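Local coordinates for natterin-like protein (PDB 6IUL) that probably acts as a pore-forming cytotoxin of lamprey immunity, joining a jacalin-like lectin domain to an aerolysin-type toxin module, at residues K32-V37 and S62-F67; L89-F94 and E101-M106; I146-I151 and R282-N287; E169-M174 and S190-I195; K246-T251 and Y304-A309. All blocks are in the same frame, centred on the assembly; numbering follows the deposited sequence.

In the fold
Contacts 1 and 2 belong to the jacalin-like lectin domain, contacts 3, 4 and 5 to the elongated aerolysin-type module. The first two have centres 10 Å apart and touch: Phe67 and Phe94 meet where two four-stranded sheets pack. Contact 3 stands between the ends, its nearest atoms about 17 Å from those of contact 1 and its centre 43 Å from that of contact 4. Contacts 4 and 5, with centres 7 Å apart, share the packing of Met307 and Lys192 and lie 61 and 60 Å from contact 1, centre to centre. Contacts 3, 4 and 5 all reach the second subunit, where Ile146 of one copy meets Ser191 of the other.

Contact 1 (K32-V37 and S62-F67); sequences KLSVSV and SSAKEF
Lys32 and Glu66 open the pairing of strand 30-37 with the edge strand 65-68, an antiparallel ladder in a four-stranded sheet of the jacalin-like lectin domain. The lysine chain is extended, with CG anti to the backbone N (chi1 -173°), and crosses the glutamate at a slant; NZ forms a salt bridge with Glu66 OE2 at 3.4 Å, its hydrogen bond being weak, and Trp48 offers the same lysine a cation-pi contact. Leu33 pairs with Phe67 through two backbone bonds, Leu33 N to Phe67 O at 3.0 Å and Phe67 N to Leu33 O at 2.9 Å. Both side chains turn to the face that packs on Phe94 and Phe102. On the other face Ser34 CB rests 3.8 Å from Glu66 CB, while its OG lies near the methyl of Ala64. Val35 repeats the two-bond pairing with Lys65 and again faces the domain interior, against Phe102 and Ala104. Its carbonyl oxygen also accepts from a water that donates to Ser63 O as well, linking strand 30-37 to the turn just ahead of strand 65-68. Ser36 OG lies 3.6 Å from Ala64 CB but is hydrogen-bonded to Asp61 N. At Val37 a side chain replaces the backbone acceptor: Val37 N donates to Ser63 OG at 3.2 Å, and that hydroxyl is also hydrogen-bonded to Asp61 OD1.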
# COMPACT_ATOMS: atom_id res chain seq x y z
N LYS A 32 -8.31 26.93 -6.94
CA LYS A 32 -7.69 28.03 -7.59
C LYS A 32 -8.41 29.35 -7.27
O LYS A 32 -9.62 29.40 -7.20
CB LYS A 32 -7.69 27.78 -9.09
CG LYS A 32 -6.91 28.78 -9.95
CD LYS A 32 -7.02 28.36 -11.43
CE LYS A 32 -6.27 29.28 -12.35
NZ LYS A 32 -6.20 28.71 -13.73
N LEU A 33 -7.64 30.43 -7.18
CA LEU A 33 -8.17 31.76 -6.94
C LEU A 33 -7.49 32.75 -7.86
O LEU A 33 -6.29 32.68 -8.11
CB LEU A 33 -7.83 32.15 -5.53
CG LEU A 33 -8.15 33.54 -5.06
CD1 LEU A 33 -9.64 33.71 -5.10
CD2 LEU A 33 -7.63 33.86 -3.65
N SER A 34 -8.26 33.71 -8.36
CA SER A 34 -7.73 34.81 -9.12
C SER A 34 -8.35 36.13 -8.64
O SER A 34 -9.55 36.21 -8.43
CB SER A 34 -8.00 34.58 -10.61
OG SER A 34 -7.54 35.67 -11.35
N VAL A 35 -7.52 37.16 -8.48
CA VAL A 35 -7.91 38.40 -7.86
C VAL A 35 -7.52 39.60 -8.73
O VAL A 35 -6.38 39.71 -9.23
CB VAL A 35 -7.26 38.57 -6.47
CG1 VAL A 35 -7.70 39.87 -5.80
CG2 VAL A 35 -7.62 37.41 -5.55
N SER A 36 -8.48 40.48 -8.91
CA SER A 36 -8.27 41.75 -9.56
C SER A 36 -8.28 42.85 -8.50
O SER A 36 -9.11 42.85 -7.59
CB SER A 36 -9.36 42.04 -10.62
OG SER A 36 -9.22 41.17 -11.74
N VAL A 37 -7.33 43.78 -8.63
CA VAL A 37 -7.18 44.88 -7.69
C VAL A 37 -7.29 46.24 -8.43
O VAL A 37 -6.88 46.38 -9.55
CB VAL A 37 -5.86 44.80 -6.95
CG1 VAL A 37 -5.78 43.51 -6.16
CG2 VAL A 37 -4.65 44.91 -7.88
N SER A 62 -7.56 43.07 -16.53
CA SER A 62 -6.24 42.65 -16.94
C SER A 62 -5.22 42.66 -15.78
O SER A 62 -4.17 42.06 -15.88
CB SER A 62 -5.75 43.53 -18.10
OG SER A 62 -5.48 44.86 -17.62
N SER A 63 -5.54 43.29 -14.65
CA SER A 63 -4.66 43.19 -13.49
C SER A 63 -4.71 41.87 -12.76
O SER A 63 -4.09 41.75 -11.71
CB SER A 63 -5.00 44.29 -12.47
OG SER A 63 -6.09 43.94 -11.59
N ALA A 64 -5.44 40.88 -13.24
CA ALA A 64 -5.74 39.70 -12.41
C ALA A 64 -4.49 38.82 -12.18
O ALA A 64 -3.77 38.55 -13.12
CB ALA A 64 -6.85 38.86 -13.04
N LYS A 65 -4.28 38.38 -10.92
CA LYS A 65 -3.23 37.43 -10.58
C LYS A 65 -3.86 36.24 -9.94
O LYS A 65 -4.82 36.35 -9.15
CB LYS A 65 -2.21 38.06 -9.62
CG LYS A 65 -1.34 39.17 -10.23
CD LYS A 65 -0.95 38.89 -11.69
CE LYS A 65 -0.06 39.97 -12.28
NZ LYS A 65 1.29 39.39 -12.43
N GLU A 66 -3.31 35.06 -10.23
CA GLU A 66 -3.91 33.84 -9.79
C GLU A 66 -2.95 32.96 -9.00
O GLU A 66 -1.76 33.17 -9.05
CB GLU A 66 -4.49 33.07 -10.97
CG GLU A 66 -3.55 32.75 -12.08
CD GLU A 66 -4.22 31.94 -13.20
OE1 GLU A 66 -5.30 32.35 -13.67
OE2 GLU A 66 -3.64 30.91 -13.63
N PHE A 67 -3.52 31.99 -8.29
CA PHE A 67 -2.80 31.03 -7.51
C PHE A 67 -3.55 29.71 -7.58
O PHE A 67 -4.77 29.66 -7.29
CB PHE A 67 -2.71 31.46 -6.04
CG PHE A 67 -1.85 30.54 -5.19
CD1 PHE A 67 -2.40 29.40 -4.62
CD2 PHE A 67 -0.48 30.78 -5.03
CE1 PHE A 67 -1.62 28.53 -3.85
CE2 PHE A 67 0.31 29.93 -4.27
CZ PHE A 67 -0.26 28.80 -3.67
O HOH W 1 -4.35 41.55 -9.11

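Contact 2 (L89-F94 and E101-M106); sequences LGAIKF and EFFAKM
Gly90 O accepts from Met106 N at 3.0 Å, the first of five backbone hydrogen bonds between two strands that run antiparallel at 173°, their axes 4.8 Å apart. Ile92 with Ala104 and Phe94 with Phe102 each form a two-bond pair, with Ile92 N to Ala104 O at 2.9 Å; Ala91 with Lys105 and Lys93 with Phe103 are the non-hydrogen-bonded pairs. On the other side of strand 89-96, Gly90 and Ala91 both face Trp81, a classic beta bulge. The two strands are the arms of a beta hairpin in the jacalin-like lectin domain, with strand 101-105 at the outer margin of a four-stranded sheet. On the face turned to Leu33 and Val35 of the opposing sheet, Phe102 CB sits over one face of the Phe94 ring, a CH-pi contact 3.8 Å from its centroid. Phe94 CG stands between its own N and carbonyl carbon (chi1 60°), and the end of the side chain comes nearer to segment 101-106; the two ring planes are inclined at 33°. The other face bears Lys93, whose extended chain passes CD over one face of the Phe103 ring, toward its rim, while Ile92 O lies at the edge of that ring, in its plane. Beyond it, Lys93 CE meets Glu101 OE1 at 3.4 Å, and NZ forms a long salt bridge of 3.9 Å to the same oxygen.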
# COMPACT_ATOMS: atom_id res chain seq x y z
N LEU A 89 -12.89 45.66 0.83
CA LEU A 89 -11.76 44.78 1.06
C LEU A 89 -10.56 45.43 0.38
O LEU A 89 -10.67 45.90 -0.75
CB LEU A 89 -12.03 43.38 0.48
CG LEU A 89 -10.89 42.38 0.60
CD1 LEU A 89 -10.58 42.04 2.07
CD2 LEU A 89 -11.22 41.10 -0.16
N GLY A 90 -9.42 45.43 1.06
CA GLY A 90 -8.24 46.14 0.55
C GLY A 90 -7.13 45.21 0.08
O GLY A 90 -6.34 45.55 -0.79
N ALA A 91 -7.03 44.04 0.70
CA ALA A 91 -5.97 43.12 0.38
C ALA A 91 -6.24 41.73 0.93
O ALA A 91 -6.92 41.57 1.93
CB ALA A 91 -4.66 43.64 0.95
N ILE A 92 -5.64 40.74 0.28
CA ILE A 92 -5.64 39.35 0.70
C ILE A 92 -4.20 38.84 0.65
O ILE A 92 -3.49 39.01 -0.33
CB ILE A 92 -6.44 38.50 -0.29
CG1 ILE A 92 -7.89 38.95 -0.35
CG2 ILE A 92 -6.35 37.01 0.07
CD1 ILE A 92 -8.63 38.46 -1.57
N LYS A 93 -3.75 38.22 1.73
CA LYS A 93 -2.52 37.50 1.73
C LYS A 93 -2.67 36.12 2.38
O LYS A 93 -3.20 36.00 3.46
CB LYS A 93 -1.48 38.30 2.51
CG LYS A 93 -0.13 37.61 2.59
CD LYS A 93 0.90 38.52 3.22
CE LYS A 93 2.24 37.81 3.32
NZ LYS A 93 3.22 38.70 4.01
N PHE A 94 -2.12 35.09 1.73
CA PHE A 94 -1.98 33.82 2.42
C PHE A 94 -0.67 33.15 2.14
O PHE A 94 -0.03 33.44 1.16
CB PHE A 94 -3.16 32.86 2.15
CG PHE A 94 -3.35 32.50 0.69
CD1 PHE A 94 -2.56 31.51 0.13
CD2 PHE A 94 -4.38 33.02 -0.05
CE1 PHE A 94 -2.77 31.08 -1.20
CE2 PHE A 94 -4.59 32.63 -1.38
CZ PHE A 94 -3.78 31.65 -1.97
N GLU A 101 3.44 31.71 -1.30
CA GLU A 101 2.79 32.92 -0.85
C GLU A 101 1.95 33.55 -1.97
O GLU A 101 2.33 33.53 -3.14
CB GLU A 101 3.81 33.91 -0.35
CG GLU A 101 3.17 35.16 0.28
CD GLU A 101 4.19 36.24 0.77
OE1 GLU A 101 4.00 37.45 0.39
OE2 GLU A 101 5.13 35.91 1.56
N PHE A 102 0.78 34.08 -1.60
CA PHE A 102 -0.04 34.81 -2.54
C PHE A 102 -0.48 36.11 -1.90
O PHE A 102 -0.97 36.09 -0.74
CB PHE A 102 -1.29 34.00 -2.95
CG PHE A 102 -2.20 34.75 -3.89
CD1 PHE A 102 -1.84 34.94 -5.26
CD2 PHE A 102 -3.35 35.34 -3.43
CE1 PHE A 102 -2.68 35.63 -6.11
CE2 PHE A 102 -4.18 36.07 -4.28
CZ PHE A 102 -3.87 36.21 -5.61
N PHE A 103 -0.31 37.23 -2.62
CA PHE A 103 -0.54 38.54 -2.03
C PHE A 103 -1.12 39.47 -3.08
O PHE A 103 -0.47 39.74 -4.07
CB PHE A 103 0.78 39.14 -1.52
CG PHE A 103 0.61 40.40 -0.66
CD1 PHE A 103 -0.59 40.69 -0.01
CD2 PHE A 103 1.68 41.25 -0.45
CE1 PHE A 103 -0.72 41.80 0.77
CE2 PHE A 103 1.57 42.38 0.37
CZ PHE A 103 0.37 42.65 0.98
N ALA A 104 -2.36 39.89 -2.89
CA ALA A 104 -2.99 40.79 -3.82
C ALA A 104 -3.58 41.98 -3.04
O ALA A 104 -4.37 41.79 -2.11
CB ALA A 104 -4.05 40.05 -4.60
N LYS A 105 -3.20 43.19 -3.43
CA LYS A 105 -3.60 44.41 -2.73
C LYS A 105 -3.91 45.59 -3.67
O LYS A 105 -3.37 45.68 -4.78
CB LYS A 105 -2.48 44.82 -1.76
CG LYS A 105 -1.19 45.16 -2.45
CD LYS A 105 -0.14 45.77 -1.55
CE LYS A 105 1.21 45.75 -2.29
NZ LYS A 105 2.09 46.86 -1.86
N MET A 106 -4.82 46.46 -3.23
CA MET A 106 -4.89 47.87 -3.65
C MET A 106 -3.62 48.63 -4.00
O MET A 106 -2.79 48.87 -3.16
CB MET A 106 -5.20 48.76 -2.45
CG MET A 106 -6.58 48.71 -1.97
SD MET A 106 -6.73 49.88 -0.61
CE MET A 106 -5.35 49.67 0.48

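Contact 3 (I146-I151 and R282-N287); sequences IKSSVI and RITCVN. Unlike the reference sequence in segment 282-287: Val286 (reference Met).
Thr284 O takes two hydrogen bonds from successive residues, Lys147 N at 2.8 Å and Ser148 N at 3.0 Å, both in the carbonyl plane: a classic beta bulge where strands 135-155 and 260-285 pair antiparallel in the aerolysin-type module. The chain bends at Lys147, and the register moves by one residue. Ile146 and Ile283 have matching conformations, CG1 anti to the carbonyl carbon and CG2 anti to the backbone N; they meet obliquely, Ile146 CG1 on Ile283 CG2 at 4.0 Å. Ser149 OG is 3.8 Å from Ile283 CG1, and Phe210 packs on all three residues. Val286, which replaces the methionine of the reference sequence, sets CG2 against Ile146 O and touches Thr249 of the second subunit. Past the bulge, Val150 and Arg282 exchange two backbone bonds, and the arginine chain, bent at chi3, leads away to a salt bridge with Asp292. On the same face Ser148 OG sits between its N and carbonyl carbon (chi1 64°) and Thr284 OG1 anti to the carbonyl carbon (chi1 -56°), 3.9 Å apart. One water joins them, 2.7 Å from Ser148 OG and 2.6 Å from Thr284 OG1, and donates to Arg282 O.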
# COMPACT_ATOMS: atom_id res chain seq x y z
N ILE A 146 -9.53 19.33 11.92
CA ILE A 146 -10.12 18.05 11.64
C ILE A 146 -9.53 16.96 12.53
O ILE A 146 -8.30 16.87 12.70
CB ILE A 146 -9.91 17.66 10.18
CG1 ILE A 146 -10.75 18.60 9.31
CG2 ILE A 146 -10.30 16.21 9.92
CD1 ILE A 146 -10.44 18.50 7.81
N LYS A 147 -10.42 16.12 13.08
CA LYS A 147 -10.04 14.95 13.85
C LYS A 147 -10.02 13.72 12.95
O LYS A 147 -9.09 12.94 13.01
CB LYS A 147 -11.02 14.70 14.98
CG LYS A 147 -10.70 13.42 15.76
CD LYS A 147 -11.54 13.22 17.01
CE LYS A 147 -11.16 11.87 17.62
NZ LYS A 147 -11.91 11.53 18.87
N SER A 148 -11.06 13.53 12.14
CA SER A 148 -11.10 12.35 11.24
C SER A 148 -11.96 12.56 10.01
O SER A 148 -12.85 13.40 9.99
CB SER A 148 -11.63 11.12 11.98
OG SER A 148 -13.01 11.30 12.42
N SER A 149 -11.71 11.75 9.00
CA SER A 149 -12.43 11.78 7.73
C SER A 149 -12.67 10.36 7.33
O SER A 149 -11.73 9.64 6.95
CB SER A 149 -11.60 12.47 6.66
OG SER A 149 -11.43 13.82 6.99
N VAL A 150 -13.92 9.93 7.41
CA VAL A 150 -14.23 8.51 7.36
C VAL A 150 -15.40 8.27 6.43
O VAL A 150 -16.46 8.88 6.55
CB VAL A 150 -14.59 7.93 8.73
CG1 VAL A 150 -14.74 6.42 8.61
CG2 VAL A 150 -13.50 8.19 9.76
N ILE A 151 -15.18 7.37 5.49
CA ILE A 151 -16.22 6.96 4.56
C ILE A 151 -16.93 5.76 5.21
O ILE A 151 -16.30 4.81 5.63
CB ILE A 151 -15.63 6.56 3.23
CG1 ILE A 151 -15.04 7.79 2.54
CG2 ILE A 151 -16.69 5.92 2.36
CD1 ILE A 151 -14.24 7.48 1.30
N ARG A 282 -17.98 11.32 6.31
CA ARG A 282 -18.16 12.12 7.50
C ARG A 282 -16.82 12.67 7.98
O ARG A 282 -15.91 11.92 8.34
CB ARG A 282 -18.79 11.32 8.62
CG ARG A 282 -18.89 12.09 9.93
CD ARG A 282 -19.88 11.48 10.89
NE ARG A 282 -21.24 11.65 10.38
CZ ARG A 282 -22.26 10.86 10.69
NH1 ARG A 282 -22.12 9.82 11.49
NH2 ARG A 282 -23.45 11.13 10.19
N ILE A 283 -16.74 13.99 8.03
CA ILE A 283 -15.59 14.68 8.55
C ILE A 283 -15.93 15.17 9.94
O ILE A 283 -16.83 15.97 10.10
CB ILE A 283 -15.21 15.87 7.66
CG1 ILE A 283 -14.82 15.34 6.28
CG2 ILE A 283 -14.07 16.68 8.29
CD1 ILE A 283 -14.64 16.41 5.22
N THR A 284 -15.18 14.72 10.92
CA THR A 284 -15.40 15.11 12.28
C THR A 284 -14.29 16.04 12.71
O THR A 284 -13.10 15.72 12.59
CB THR A 284 -15.45 13.87 13.20
OG1 THR A 284 -16.47 12.98 12.70
CG2 THR A 284 -15.73 14.24 14.66
N CYS A 285 -14.70 17.20 13.23
CA CYS A 285 -13.76 18.21 13.69
C CYS A 285 -13.32 17.97 15.13
O CYS A 285 -14.03 17.34 15.91
CB CYS A 285 -14.41 19.60 13.60
SG CYS A 285 -14.82 20.09 11.94
N VAL A 286 -12.14 18.50 15.46
CA VAL A 286 -11.66 18.54 16.83
C VAL A 286 -12.66 19.16 17.79
O VAL A 286 -12.77 18.68 18.91
CB VAL A 286 -10.33 19.35 16.89
CG1 VAL A 286 -9.85 19.55 18.31
CG2 VAL A 286 -9.26 18.63 16.12
N ASN A 287 -13.41 20.18 17.38
CA ASN A 287 -14.37 20.81 18.27
C ASN A 287 -15.63 19.96 18.50
O ASN A 287 -16.50 20.35 19.23
CB ASN A 287 -14.76 22.23 17.79
CG ASN A 287 -15.55 22.22 16.50
OD1 ASN A 287 -16.01 21.17 16.01
ND2 ASN A 287 -15.74 23.41 15.94
O HOH W 2 -15.41 11.25 11.08

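Contact 4 (E169-M174 and S190-I195); sequences EEIKEM and SSKKII
Strands 166-178 and 184-200 of the aerolysin-type module face each other here through side chains, with no hydrogen bond between the segments; the axes of segments 169-174 and 190-195 pass 7.3 Å apart at 151°. Ile171 fills the middle. Its CG2, anti to the backbone N, meets Ser190 OG at 3.5 Å, whereas CG1 lies 3.8 Å from Lys192 CD, so the two branches reach different residues of segment 190-195. The methylenes of Lys192 cross the isoleucine obliquely before the chain bends at chi4 (58°). Glu169 comes to this end at about a right angle: its OE1 is 3.5 Å from Lys192 CE and makes a long salt bridge of 3.8 Å to NZ, an attraction that is probably modest. At the other end Lys172 CB packs on Ser190 OG at 3.7 Å, and the fully extended lysine runs on past the serine. NZ is hydrogen-bonded to the backbone oxygen Glu189 O of its own chain and forms a salt bridge with Asp118 of the second subunit, the charge partner of this buried lysine. Ile171 and Lys172 both face Ala266, a classic beta bulge in the pairing of strand 166-178 with strand 260-285. Strand 184-200 is bonded on its own account to strand 241-256, and Met307 of strand 290-313 packs on both Ile171 and Lys192.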
# COMPACT_ATOMS: atom_id res chain seq x y z
N GLU A 169 -8.03 -21.65 -11.71
CA GLU A 169 -6.66 -21.81 -12.10
C GLU A 169 -6.16 -23.07 -11.39
O GLU A 169 -6.43 -23.27 -10.19
CB GLU A 169 -5.76 -20.66 -11.60
CG GLU A 169 -6.34 -19.29 -11.47
CD GLU A 169 -5.34 -18.31 -10.85
OE1 GLU A 169 -4.25 -18.72 -10.41
OE2 GLU A 169 -5.65 -17.11 -10.83
N GLU A 170 -5.36 -23.85 -12.09
CA GLU A 170 -4.74 -25.02 -11.51
C GLU A 170 -3.49 -24.58 -10.75
O GLU A 170 -2.76 -23.70 -11.13
CB GLU A 170 -4.37 -26.00 -12.59
CG GLU A 170 -5.52 -26.73 -13.27
CD GLU A 170 -5.01 -27.85 -14.23
OE1 GLU A 170 -5.86 -28.66 -14.68
OE2 GLU A 170 -3.76 -27.93 -14.54
N ILE A 171 -3.26 -25.20 -9.62
CA ILE A 171 -2.12 -24.85 -8.81
C ILE A 171 -1.12 -26.01 -8.79
O ILE A 171 0.11 -25.81 -8.84
CB ILE A 171 -2.56 -24.56 -7.37
CG1 ILE A 171 -3.46 -23.33 -7.36
CG2 ILE A 171 -1.33 -24.36 -6.45
CD1 ILE A 171 -4.21 -23.17 -6.07
N LYS A 172 -1.61 -27.23 -8.67
CA LYS A 172 -0.68 -28.36 -8.49
C LYS A 172 -1.29 -29.66 -8.94
O LYS A 172 -2.52 -29.89 -8.75
CB LYS A 172 -0.27 -28.47 -7.02
CG LYS A 172 0.65 -29.67 -6.70
CD LYS A 172 1.13 -29.67 -5.25
CE LYS A 172 2.06 -30.86 -4.98
NZ LYS A 172 2.56 -30.88 -3.59
N GLU A 173 -0.45 -30.52 -9.49
CA GLU A 173 -0.94 -31.86 -9.88
C GLU A 173 0.02 -32.91 -9.40
O GLU A 173 1.25 -32.82 -9.63
CB GLU A 173 -1.11 -32.00 -11.40
CG GLU A 173 -1.60 -33.37 -11.86
CD GLU A 173 -2.01 -33.40 -13.36
OE1 GLU A 173 -2.28 -32.33 -13.95
OE2 GLU A 173 -2.10 -34.49 -13.96
N MET A 174 -0.54 -33.93 -8.78
CA MET A 174 0.27 -35.03 -8.28
C MET A 174 -0.46 -36.35 -8.56
O MET A 174 -1.70 -36.43 -8.56
CB MET A 174 0.52 -34.80 -6.78
CG MET A 174 1.45 -35.77 -6.09
SD MET A 174 2.90 -36.21 -7.06
CE MET A 174 3.50 -37.61 -6.08
N SER A 190 -0.71 -28.55 -0.68
CA SER A 190 -0.47 -27.55 -1.69
C SER A 190 -0.58 -26.16 -1.13
O SER A 190 -1.31 -25.95 -0.17
CB SER A 190 -1.44 -27.72 -2.85
OG SER A 190 -1.15 -26.78 -3.87
N SER A 191 0.11 -25.20 -1.74
CA SER A 191 0.01 -23.79 -1.32
C SER A 191 0.19 -22.85 -2.51
O SER A 191 0.83 -23.21 -3.52
CB SER A 191 1.06 -23.47 -0.25
OG SER A 191 2.40 -23.65 -0.74
N LYS A 192 -0.36 -21.65 -2.36
CA LYS A 192 -0.28 -20.58 -3.37
C LYS A 192 -0.37 -19.19 -2.78
O LYS A 192 -1.31 -18.85 -2.03
CB LYS A 192 -1.43 -20.71 -4.37
CG LYS A 192 -1.30 -19.69 -5.51
CD LYS A 192 -2.40 -19.79 -6.51
CE LYS A 192 -2.37 -18.65 -7.51
NZ LYS A 192 -1.11 -18.53 -8.25
N LYS A 193 0.61 -18.39 -3.13
CA LYS A 193 0.59 -16.96 -2.85
C LYS A 193 -0.53 -16.28 -3.63
O LYS A 193 -0.61 -16.47 -4.86
CB LYS A 193 1.92 -16.33 -3.26
CG LYS A 193 1.88 -14.81 -3.16
CD LYS A 193 3.17 -14.16 -3.60
CE LYS A 193 3.12 -12.65 -3.39
NZ LYS A 193 4.42 -12.04 -3.71
N ILE A 194 -1.37 -15.50 -2.94
CA ILE A 194 -2.37 -14.67 -3.61
C ILE A 194 -2.28 -13.24 -3.12
O ILE A 194 -1.84 -12.97 -2.00
CB ILE A 194 -3.83 -15.17 -3.40
CG1 ILE A 194 -4.20 -15.17 -1.94
CG2 ILE A 194 -4.01 -16.57 -3.98
CD1 ILE A 194 -5.65 -15.44 -1.64
N ILE A 195 -2.72 -12.32 -3.96
CA ILE A 195 -2.80 -10.88 -3.59
C ILE A 195 -4.24 -10.38 -3.80
O ILE A 195 -4.65 -10.15 -4.94
CB ILE A 195 -1.83 -10.05 -4.45
CG1 ILE A 195 -0.43 -10.68 -4.39
CG2 ILE A 195 -1.83 -8.57 -4.01
CD1 ILE A 195 0.69 -9.88 -5.03

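Contact 5 (K246-T251 and Y304-A309); sequences KTETLT and YTKMTA
Glu248 and Met307 slide past each other in opposite directions; Met307 is extended beyond CG, and its CE ends 3.5 Å from Glu248 CB. CE also comes 3.1 Å from Glu248 O, a close approach of a methyl to a carbonyl. Lys306 meets the same glutamate at about a right angle. Bent at chi2 and chi4, it brings CD to 3.1 Å from Glu248 OE1 and places NZ in a salt bridge of 3.4 Å with that oxygen. From its own strand Lys246 NZ bonds Glu248 OE2 at 3.1 Å, on the syn side and 26° out of the carboxylate plane. One carboxylate thus gathers two lysines, with Lys246 NZ and Lys306 NZ 4.9 Å apart; its negative charge would offset their mutual repulsion. Within the aerolysin-type module these side chains join strands 241-256 and 290-313, both of which pair with strand 184-200, and Met307 also packs on Ile268. Leu250 completes the apolar side: with CG anti to the backbone N (chi1 -179°), its CB lies 3.9 Å from Met307 CB, while CD2 extends over the Thr308 carbonyl group to Ala309 CB at 3.9 Å. Thr249, turned the other way, packs on Ile146 of the second subunit.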
# COMPACT_ATOMS: atom_id res chain seq x y z
N LYS A 246 -1.32 -12.98 0.91
CA LYS A 246 -1.70 -14.13 1.71
C LYS A 246 -1.15 -15.41 1.05
O LYS A 246 -0.88 -15.43 -0.14
CB LYS A 246 -3.23 -14.09 1.74
CG LYS A 246 -4.00 -15.14 2.52
CD LYS A 246 -5.31 -14.52 3.11
CE LYS A 246 -6.57 -15.39 3.06
NZ LYS A 246 -6.45 -16.71 3.73
N THR A 247 -0.95 -16.45 1.82
CA THR A 247 -0.67 -17.76 1.28
C THR A 247 -1.85 -18.68 1.61
O THR A 247 -2.09 -19.02 2.78
CB THR A 247 0.64 -18.35 1.81
OG1 THR A 247 1.73 -17.47 1.48
CG2 THR A 247 0.90 -19.69 1.20
N GLU A 248 -2.57 -19.10 0.58
CA GLU A 248 -3.65 -20.09 0.71
C GLU A 248 -3.05 -21.52 0.74
O GLU A 248 -2.03 -21.79 0.07
CB GLU A 248 -4.65 -19.92 -0.43
CG GLU A 248 -6.10 -20.11 -0.01
CD GLU A 248 -6.62 -19.08 0.99
OE1 GLU A 248 -7.37 -19.49 1.88
OE2 GLU A 248 -6.29 -17.89 0.88
N THR A 249 -3.62 -22.40 1.55
CA THR A 249 -3.13 -23.76 1.69
C THR A 249 -4.25 -24.78 1.62
O THR A 249 -5.41 -24.46 1.86
CB THR A 249 -2.34 -24.01 2.99
OG1 THR A 249 -3.21 -23.91 4.11
CG2 THR A 249 -1.22 -23.00 3.14
N LEU A 250 -3.86 -26.03 1.34
CA LEU A 250 -4.79 -27.14 1.33
C LEU A 250 -4.04 -28.42 1.64
O LEU A 250 -2.98 -28.66 1.07
CB LEU A 250 -5.44 -27.23 -0.06
CG LEU A 250 -6.48 -28.33 -0.26
CD1 LEU A 250 -7.67 -28.23 0.68
CD2 LEU A 250 -6.94 -28.31 -1.70
N THR A 251 -4.59 -29.22 2.55
CA THR A 251 -4.02 -30.54 2.85
C THR A 251 -5.14 -31.54 3.16
O THR A 251 -6.12 -31.19 3.80
CB THR A 251 -3.01 -30.48 3.98
OG1 THR A 251 -2.41 -31.76 4.14
CG2 THR A 251 -3.65 -30.11 5.32
N TYR A 304 -10.28 -14.09 -4.09
CA TYR A 304 -10.06 -15.50 -4.37
C TYR A 304 -10.95 -16.34 -3.47
O TYR A 304 -11.25 -15.93 -2.35
CB TYR A 304 -8.61 -15.92 -4.17
CG TYR A 304 -7.63 -15.42 -5.19
CD1 TYR A 304 -7.05 -14.14 -5.08
CD2 TYR A 304 -7.23 -16.23 -6.25
CE1 TYR A 304 -6.13 -13.69 -6.00
CE2 TYR A 304 -6.30 -15.78 -7.19
CZ TYR A 304 -5.77 -14.50 -7.06
OH TYR A 304 -4.86 -14.07 -8.01
N THR A 305 -11.35 -17.51 -3.97
CA THR A 305 -12.03 -18.50 -3.13
C THR A 305 -10.98 -19.28 -2.33
O THR A 305 -9.78 -19.08 -2.46
CB THR A 305 -12.81 -19.53 -3.99
OG1 THR A 305 -11.89 -20.25 -4.81
CG2 THR A 305 -13.76 -18.82 -4.92
N LYS A 306 -11.45 -20.21 -1.53
CA LYS A 306 -10.58 -21.21 -0.88
C LYS A 306 -10.04 -22.18 -1.93
O LYS A 306 -10.68 -22.40 -2.96
CB LYS A 306 -11.32 -21.99 0.23
CG LYS A 306 -11.51 -21.23 1.57
CD LYS A 306 -10.39 -20.19 1.75
CE LYS A 306 -10.36 -19.41 3.04
NZ LYS A 306 -9.81 -20.21 4.16
N MET A 307 -8.85 -22.72 -1.70
CA MET A 307 -8.31 -23.78 -2.49
C MET A 307 -9.18 -25.02 -2.39
O MET A 307 -9.58 -25.38 -1.31
CB MET A 307 -6.90 -24.16 -2.06
CG MET A 307 -5.86 -23.18 -2.50
SD MET A 307 -4.22 -23.77 -2.12
CE MET A 307 -3.39 -22.33 -2.65
N THR A 308 -9.40 -25.69 -3.52
CA THR A 308 -10.09 -26.99 -3.54
C THR A 308 -9.28 -27.98 -4.37
O THR A 308 -8.25 -27.64 -4.95
CB THR A 308 -11.48 -26.81 -4.19
OG1 THR A 308 -11.31 -26.29 -5.52
CG2 THR A 308 -12.37 -25.83 -3.33
N ALA A 309 -9.74 -29.22 -4.43
CA ALA A 309 -9.05 -30.23 -5.20
C ALA A 309 -10.01 -31.24 -5.83
O ALA A 309 -11.08 -31.52 -5.31
CB ALA A 309 -8.02 -30.92 -4.33